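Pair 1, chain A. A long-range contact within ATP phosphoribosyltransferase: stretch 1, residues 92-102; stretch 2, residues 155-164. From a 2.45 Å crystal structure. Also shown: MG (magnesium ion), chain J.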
# COMPACT_ATOMS: atom_id res chain seq x y z
N GLY A 92 -19.28 14.47 8.47
CA GLY A 92 -19.33 13.97 7.10
C GLY A 92 -20.32 14.72 6.25
O GLY A 92 -21.01 14.14 5.43
N ARG A 93 -20.40 16.03 6.45
CA ARG A 93 -21.31 16.87 5.69
C ARG A 93 -20.72 17.26 4.34
O ARG A 93 -19.52 17.52 4.21
CB ARG A 93 -21.75 18.07 6.52
CG ARG A 93 -22.39 17.60 7.82
CD ARG A 93 -23.11 18.69 8.55
NE ARG A 93 -24.02 18.08 9.52
CZ ARG A 93 -24.71 18.75 10.43
NH1 ARG A 93 -24.61 20.07 10.52
NH2 ARG A 93 -25.52 18.10 11.25
N ALA A 94 -21.58 17.24 3.33
CA ALA A 94 -21.16 17.41 1.95
C ALA A 94 -22.37 17.71 1.12
O ALA A 94 -23.48 17.28 1.44
CB ALA A 94 -20.48 16.15 1.44
N SER A 95 -22.16 18.49 0.07
CA SER A 95 -23.23 18.88 -0.84
C SER A 95 -23.06 18.16 -2.17
O SER A 95 -21.99 18.19 -2.77
CB SER A 95 -23.21 20.39 -1.08
OG SER A 95 -23.47 21.10 0.12
N LEU A 96 -24.12 17.51 -2.63
CA LEU A 96 -24.14 17.05 -4.01
C LEU A 96 -24.61 18.21 -4.86
O LEU A 96 -25.79 18.55 -4.85
CB LEU A 96 -25.05 15.83 -4.21
CG LEU A 96 -24.99 15.28 -5.64
CD1 LEU A 96 -23.64 14.60 -5.91
CD2 LEU A 96 -26.14 14.34 -5.91
N VAL A 97 -23.68 18.83 -5.58
CA VAL A 97 -23.99 20.00 -6.40
C VAL A 97 -24.05 19.67 -7.89
O VAL A 97 -23.48 18.67 -8.33
CB VAL A 97 -22.98 21.19 -6.18
CG1 VAL A 97 -23.06 21.69 -4.75
CG2 VAL A 97 -21.55 20.80 -6.58
N LEU A 98 -24.76 20.50 -8.65
CA LEU A 98 -24.73 20.44 -10.10
C LEU A 98 -23.77 21.52 -10.57
O LEU A 98 -23.92 22.68 -10.19
CB LEU A 98 -26.12 20.67 -10.69
CG LEU A 98 -26.33 20.43 -12.19
CD1 LEU A 98 -26.16 18.96 -12.57
CD2 LEU A 98 -27.70 20.92 -12.61
N ALA A 99 -22.79 21.13 -11.37
CA ALA A 99 -21.72 22.04 -11.79
C ALA A 99 -21.52 22.04 -13.30
O ALA A 99 -21.77 21.04 -13.97
CB ALA A 99 -20.42 21.71 -11.07
N ALA A 100 -21.08 23.18 -13.82
CA ALA A 100 -20.82 23.36 -15.25
C ALA A 100 -19.42 23.93 -15.49
O ALA A 100 -18.91 24.66 -14.64
CB ALA A 100 -21.87 24.27 -15.86
N PRO A 101 -18.77 23.57 -16.63
CA PRO A 101 -17.58 24.28 -17.11
C PRO A 101 -17.75 25.79 -16.97
O PRO A 101 -18.69 26.34 -17.53
CB PRO A 101 -17.53 23.89 -18.59
CG PRO A 101 -18.08 22.50 -18.61
CD PRO A 101 -19.10 22.42 -17.49
N GLU A 102 -16.86 26.43 -16.22
CA GLU A 102 -17.06 27.83 -15.81
C GLU A 102 -17.37 28.79 -16.96
O GLU A 102 -18.11 29.76 -16.77
CB GLU A 102 -15.88 28.34 -14.97
CG GLU A 102 -14.64 28.77 -15.76
CD GLU A 102 -13.43 29.01 -14.87
OE1 GLU A 102 -13.42 28.52 -13.72
OE2 GLU A 102 -12.48 29.67 -15.33
N ALA A 155 -19.64 14.54 -21.02
CA ALA A 155 -20.75 15.30 -20.43
C ALA A 155 -20.60 16.81 -20.59
O ALA A 155 -19.49 17.32 -20.69
CB ALA A 155 -20.89 14.94 -18.96
N ASP A 156 -21.74 17.50 -20.61
CA ASP A 156 -21.77 18.96 -20.52
C ASP A 156 -21.71 19.39 -19.06
O ASP A 156 -21.02 20.34 -18.71
CB ASP A 156 -23.05 19.51 -21.17
CG ASP A 156 -23.25 19.00 -22.58
OD1 ASP A 156 -22.39 19.28 -23.45
OD2 ASP A 156 -24.27 18.32 -22.83
N LEU A 157 -22.45 18.68 -18.20
CA LEU A 157 -22.52 18.98 -16.77
C LEU A 157 -22.16 17.78 -15.91
O LEU A 157 -22.18 16.63 -16.35
CB LEU A 157 -23.92 19.46 -16.39
CG LEU A 157 -24.55 20.61 -17.17
CD1 LEU A 157 -26.05 20.58 -17.01
CD2 LEU A 157 -23.98 21.93 -16.69
N ILE A 158 -21.83 18.06 -14.65
CA ILE A 158 -21.50 17.01 -13.71
C ILE A 158 -22.23 17.25 -12.40
O ILE A 158 -22.75 18.33 -12.16
CB ILE A 158 -19.96 16.91 -13.45
CG1 ILE A 158 -19.45 18.11 -12.64
CG2 ILE A 158 -19.19 16.79 -14.77
CD1 ILE A 158 -18.17 17.83 -11.85
N THR A 159 -22.29 16.22 -11.57
CA THR A 159 -22.64 16.39 -10.18
C THR A 159 -21.37 16.13 -9.41
O THR A 159 -20.45 15.49 -9.93
CB THR A 159 -23.75 15.42 -9.71
OG1 THR A 159 -23.23 14.09 -9.66
CG2 THR A 159 -24.97 15.48 -10.62
N ASP A 160 -21.30 16.64 -8.19
CA ASP A 160 -20.13 16.40 -7.37
C ASP A 160 -20.42 16.60 -5.90
O ASP A 160 -21.30 17.38 -5.52
CB ASP A 160 -18.97 17.30 -7.80
CG ASP A 160 -17.63 16.75 -7.39
OD1 ASP A 160 -16.63 17.48 -7.48
OD2 ASP A 160 -17.57 15.57 -6.97
N LEU A 161 -19.66 15.89 -5.07
CA LEU A 161 -19.84 15.91 -3.63
C LEU A 161 -18.68 16.67 -2.98
O LEU A 161 -17.54 16.24 -3.08
CB LEU A 161 -19.89 14.46 -3.14
CG LEU A 161 -20.62 14.07 -1.86
CD1 LEU A 161 -22.11 14.37 -1.97
CD2 LEU A 161 -20.38 12.59 -1.56
N SER A 162 -18.96 17.80 -2.32
CA SER A 162 -17.89 18.63 -1.73
C SER A 162 -18.31 19.43 -0.50
O SER A 162 -19.48 19.81 -0.38
CB SER A 162 -17.36 19.61 -2.77
OG SER A 162 -18.41 20.47 -3.20
N SER A 163 -17.35 19.69 0.39
CA SER A 163 -17.53 20.64 1.50
C SER A 163 -17.09 22.02 1.05
O SER A 163 -17.66 23.03 1.48
CB SER A 163 -16.71 20.26 2.73
OG SER A 163 -16.51 18.87 2.85
N THR A 164 -16.06 22.05 0.21
CA THR A 164 -15.49 23.29 -0.32
C THR A 164 -15.54 23.26 -1.84
O THR A 164 -15.26 22.23 -2.46
CB THR A 164 -14.00 23.45 0.09
OG1 THR A 164 -13.31 22.21 -0.09
CG2 THR A 164 -13.87 23.90 1.55
MG MG J . -16.51 14.03 -5.81

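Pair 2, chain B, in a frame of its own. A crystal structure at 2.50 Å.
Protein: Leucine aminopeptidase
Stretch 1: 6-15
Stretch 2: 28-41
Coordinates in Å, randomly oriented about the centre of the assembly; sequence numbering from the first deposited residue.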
# COMPACT_ATOMS: atom_id res chain seq x y z
N GLU B 6 20.99 -14.73 -5.16
CA GLU B 6 21.43 -14.17 -6.44
C GLU B 6 20.30 -13.96 -7.44
O GLU B 6 20.09 -12.85 -7.95
CB GLU B 6 22.50 -15.08 -7.07
CG GLU B 6 22.56 -15.04 -8.60
CD GLU B 6 23.50 -13.99 -9.14
OE1 GLU B 6 24.19 -13.35 -8.33
OE2 GLU B 6 23.52 -13.79 -10.38
N GLU B 7 19.54 -15.01 -7.72
CA GLU B 7 18.47 -14.91 -8.68
C GLU B 7 17.14 -14.67 -8.05
O GLU B 7 16.74 -15.36 -7.12
CB GLU B 7 18.39 -16.14 -9.56
CG GLU B 7 19.44 -16.19 -10.61
CD GLU B 7 18.97 -16.95 -11.81
OE1 GLU B 7 18.78 -18.18 -11.69
OE2 GLU B 7 18.77 -16.30 -12.86
N ASP B 8 16.41 -13.73 -8.63
CA ASP B 8 15.07 -13.46 -8.17
C ASP B 8 14.12 -14.37 -8.90
O ASP B 8 14.31 -14.69 -10.08
CB ASP B 8 14.69 -12.00 -8.41
CG ASP B 8 15.60 -11.04 -7.67
OD1 ASP B 8 15.36 -10.84 -6.47
OD2 ASP B 8 16.56 -10.52 -8.28
N ARG B 9 13.11 -14.82 -8.18
CA ARG B 9 12.05 -15.55 -8.81
C ARG B 9 10.80 -14.68 -8.80
O ARG B 9 10.29 -14.31 -7.74
CB ARG B 9 11.82 -16.90 -8.13
CG ARG B 9 13.03 -17.81 -8.28
CD ARG B 9 12.78 -19.21 -7.71
NE ARG B 9 12.85 -19.23 -6.26
CZ ARG B 9 12.73 -20.34 -5.55
NH1 ARG B 9 12.50 -21.49 -6.18
NH2 ARG B 9 12.81 -20.30 -4.23
N ILE B 10 10.32 -14.36 -9.99
CA ILE B 10 9.23 -13.39 -10.13
C ILE B 10 8.21 -13.90 -11.10
O ILE B 10 8.50 -14.75 -11.94
CB ILE B 10 9.72 -12.01 -10.61
CG1 ILE B 10 10.27 -12.09 -12.03
CG2 ILE B 10 10.82 -11.47 -9.72
CD1 ILE B 10 10.72 -10.73 -12.53
N ILE B 11 6.99 -13.37 -10.97
CA ILE B 11 5.92 -13.69 -11.89
C ILE B 11 5.63 -12.46 -12.74
O ILE B 11 5.48 -11.36 -12.22
CB ILE B 11 4.66 -14.15 -11.14
CG1 ILE B 11 4.96 -15.51 -10.48
CG2 ILE B 11 3.46 -14.26 -12.07
CD1 ILE B 11 3.90 -15.92 -9.51
N VAL B 12 5.65 -12.63 -14.05
CA VAL B 12 5.39 -11.56 -15.01
C VAL B 12 4.35 -11.94 -16.05
O VAL B 12 4.16 -13.09 -16.35
CB VAL B 12 6.66 -11.15 -15.72
CG1 VAL B 12 7.66 -10.59 -14.70
CG2 VAL B 12 7.23 -12.36 -16.45
N SER B 13 3.70 -10.94 -16.64
CA SER B 13 2.83 -11.18 -17.81
C SER B 13 3.66 -11.77 -18.93
O SER B 13 4.87 -11.51 -19.05
CB SER B 13 2.19 -9.91 -18.30
OG SER B 13 3.21 -9.14 -18.91
N ASN B 14 3.04 -12.58 -19.77
CA ASN B 14 3.77 -13.08 -20.93
C ASN B 14 4.35 -11.96 -21.78
O ASN B 14 5.43 -12.09 -22.37
CB ASN B 14 2.90 -14.03 -21.72
CG ASN B 14 2.74 -15.37 -21.00
OD1 ASN B 14 3.52 -15.68 -20.08
ND2 ASN B 14 1.75 -16.14 -21.37
N CYS B 15 3.66 -10.82 -21.79
CA CYS B 15 4.14 -9.62 -22.43
C CYS B 15 5.53 -9.24 -21.96
O CYS B 15 6.46 -9.07 -22.73
CB CYS B 15 3.16 -8.46 -22.17
SG CYS B 15 3.56 -6.93 -23.01
N ALA B 28 7.82 -21.98 -15.01
CA ALA B 28 6.48 -22.43 -15.36
C ALA B 28 5.83 -21.32 -16.18
O ALA B 28 6.23 -20.17 -16.09
CB ALA B 28 5.66 -22.73 -14.12
N GLN B 29 4.85 -21.69 -17.00
CA GLN B 29 4.17 -20.74 -17.86
C GLN B 29 2.72 -21.10 -18.06
O GLN B 29 2.39 -22.26 -18.10
CB GLN B 29 4.86 -20.66 -19.22
CG GLN B 29 4.56 -19.37 -19.98
CD GLN B 29 5.43 -19.23 -21.21
OE1 GLN B 29 5.40 -20.09 -22.09
NE2 GLN B 29 6.21 -18.16 -21.27
N SER B 30 1.86 -20.08 -18.17
CA SER B 30 0.44 -20.26 -18.50
C SER B 30 0.12 -19.50 -19.79
O SER B 30 1.00 -18.93 -20.40
CB SER B 30 -0.46 -19.76 -17.36
OG SER B 30 -0.46 -18.33 -17.29
N ASP B 31 -1.13 -19.49 -20.23
CA ASP B 31 -1.46 -18.73 -21.43
C ASP B 31 -1.16 -17.22 -21.25
O ASP B 31 -0.92 -16.53 -22.24
CB ASP B 31 -2.91 -18.99 -21.87
CG ASP B 31 -3.94 -18.61 -20.83
OD1 ASP B 31 -3.61 -18.58 -19.63
OD2 ASP B 31 -5.11 -18.39 -21.23
N HIS B 32 -1.19 -16.71 -20.01
CA HIS B 32 -1.01 -15.26 -19.76
C HIS B 32 0.22 -14.86 -18.92
O HIS B 32 0.72 -13.73 -19.05
CB HIS B 32 -2.25 -14.69 -19.09
CG HIS B 32 -3.49 -14.80 -19.93
ND1 HIS B 32 -3.58 -14.25 -21.19
CD2 HIS B 32 -4.69 -15.38 -19.68
CE1 HIS B 32 -4.78 -14.50 -21.69
NE2 HIS B 32 -5.47 -15.18 -20.79
N PHE B 33 0.74 -15.75 -18.07
CA PHE B 33 1.84 -15.37 -17.18
C PHE B 33 2.98 -16.38 -17.20
O PHE B 33 2.78 -17.57 -17.56
CB PHE B 33 1.34 -15.17 -15.74
CG PHE B 33 0.34 -14.04 -15.60
CD1 PHE B 33 0.76 -12.74 -15.39
CD2 PHE B 33 -1.01 -14.28 -15.72
CE1 PHE B 33 -0.15 -11.70 -15.28
CE2 PHE B 33 -1.94 -13.25 -15.62
CZ PHE B 33 -1.51 -11.95 -15.40
N SER B 34 4.16 -15.89 -16.82
CA SER B 34 5.36 -16.70 -16.66
C SER B 34 5.98 -16.57 -15.27
O SER B 34 6.05 -15.48 -14.71
CB SER B 34 6.40 -16.30 -17.71
OG SER B 34 5.86 -16.50 -19.02
N PHE B 35 6.43 -17.70 -14.74
CA PHE B 35 7.15 -17.75 -13.48
C PHE B 35 8.62 -17.96 -13.81
O PHE B 35 8.98 -18.98 -14.39
CB PHE B 35 6.61 -18.88 -12.58
CG PHE B 35 7.37 -19.05 -11.28
CD1 PHE B 35 7.78 -17.94 -10.55
CD2 PHE B 35 7.61 -20.32 -10.77
CE1 PHE B 35 8.44 -18.09 -9.35
CE2 PHE B 35 8.31 -20.49 -9.55
CZ PHE B 35 8.72 -19.38 -8.84
N ILE B 36 9.45 -16.98 -13.51
CA ILE B 36 10.83 -17.01 -14.00
C ILE B 36 11.88 -16.73 -12.94
O ILE B 36 11.62 -16.17 -11.88
CB ILE B 36 11.05 -16.00 -15.14
CG1 ILE B 36 10.81 -14.57 -14.66
CG2 ILE B 36 10.15 -16.31 -16.34
CD1 ILE B 36 11.20 -13.48 -15.71
N ALA B 37 13.10 -17.14 -13.27
CA ALA B 37 14.25 -16.78 -12.47
C ALA B 37 15.12 -15.86 -13.31
O ALA B 37 15.47 -16.18 -14.45
CB ALA B 37 15.01 -18.02 -12.03
N ILE B 38 15.47 -14.72 -12.74
CA ILE B 38 16.21 -13.71 -13.47
C ILE B 38 16.95 -12.87 -12.44
O ILE B 38 16.41 -12.50 -11.40
CB ILE B 38 15.26 -12.83 -14.36
CG1 ILE B 38 16.08 -11.99 -15.36
CG2 ILE B 38 14.33 -11.93 -13.53
CD1 ILE B 38 15.23 -11.11 -16.23
N PRO B 39 18.24 -12.62 -12.69
CA PRO B 39 18.95 -11.80 -11.73
C PRO B 39 18.71 -10.34 -12.08
O PRO B 39 19.24 -9.85 -13.08
CB PRO B 39 20.40 -12.24 -11.89
CG PRO B 39 20.47 -12.85 -13.29
CD PRO B 39 19.08 -12.94 -13.85
N ILE B 40 17.88 -9.68 -11.29
CA ILE B 40 17.53 -8.30 -11.55
C ILE B 40 18.70 -7.36 -11.26
O ILE B 40 19.08 -7.16 -10.11
CB ILE B 40 16.32 -7.88 -10.70
CG1 ILE B 40 15.14 -8.80 -11.02
CG2 ILE B 40 15.98 -6.39 -10.95
CD1 ILE B 40 13.92 -8.56 -10.14
N ASP B 41 19.28 -6.81 -12.32
CA ASP B 41 20.36 -5.84 -12.22
C ASP B 41 19.68 -4.56 -12.64
O ASP B 41 18.48 -4.59 -12.88
CB ASP B 41 21.56 -6.24 -13.09
CG ASP B 41 21.17 -6.51 -14.55
OD1 ASP B 41 20.02 -6.20 -14.94
OD2 ASP B 41 22.01 -7.03 -15.31

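The two pairs differ most sharply at one position of the second strand. In pair 1 it holds Asp A160, whose OD2 binds the magnesium ion at 2.2 Å; in pair 2 the matching residue is Ile B36, which is given over to apolar packing. Across the strands the contrast continues. Val A97 and Ile B10 superpose almost exactly, with side-chain centres 0.4 Å apart, but Val A97 lies across from Asp A160, whose carboxylate extends away from it towards the magnesium ion, whereas Ile B10 meets an apolar neighbour, its CG1 3.7 Å from CG1 of Ile B36. Ile B10 also reaches along the strand, CD1 lying 3.9 Å from CG2 of Ile B38, where pair 1 has the small, polar Ser A162.

These differences sit on a common frame. Each pair is two antiparallel strands, their directions 159° apart in pair 1 and 155° in pair 2, and 14 central residues superpose with an RMSD of 0.5 Å. Three hydrogen-bonded pairs match: Ser A95–Ser A162 with Asp B8–Ile B38, Val A97–Asp A160 with Ile B10–Ile B36, and Ala A99–Ile A158 with Val B12–Ser B34. Each is closed by two backbone bonds, such as Ala A99 N to Ile A158 O at 2.9 Å and Val B12 N to Ser B34 O at 3.0 Å.

On the face carrying Leu A96, Leu A98, Thr A159 and Leu A161, bulk is distributed differently. Leu A96 CB packs 4.0 Å from Leu A161 CD1; the equivalent residues are Arg B9, whose end leads away, and Ala B37, with Arg B9 CG 4.2 Å from Ala B37 CB. One step along, Leu A98 opposite Thr A159 becomes Ile B11 opposite Phe B35. The larger ring comes within 3.7 Å of Ile B11 (CD1 to CG1) and also reaches Arg B9, CE1 lying 3.8 Å from its CB.

The ends diverge too. Leu A157 CD2 closes to 3.3 Å from Ala A100 CB, while at the matching positions Phe B33 CD1 lies 3.5 Å from Ser B13 CA. Beyond this, pair 1 continues with Pro A101, which has no amide hydrogen to donate; its CD lies 3.1 Å from Asp A156 O. In pair 2, Asn B14, which has no counterpart, donates from N to His B32 O at 2.7 Å. Its side chain fastens the turn as well: ND2 donates to Ser B30 O at 3.0 Å, and OD1 accepts from Ser B34 OG at 2.7 Å. Ser B34 replaces Ile A158, whose CG1 instead packs 4.0 Å from Ala A99 CB.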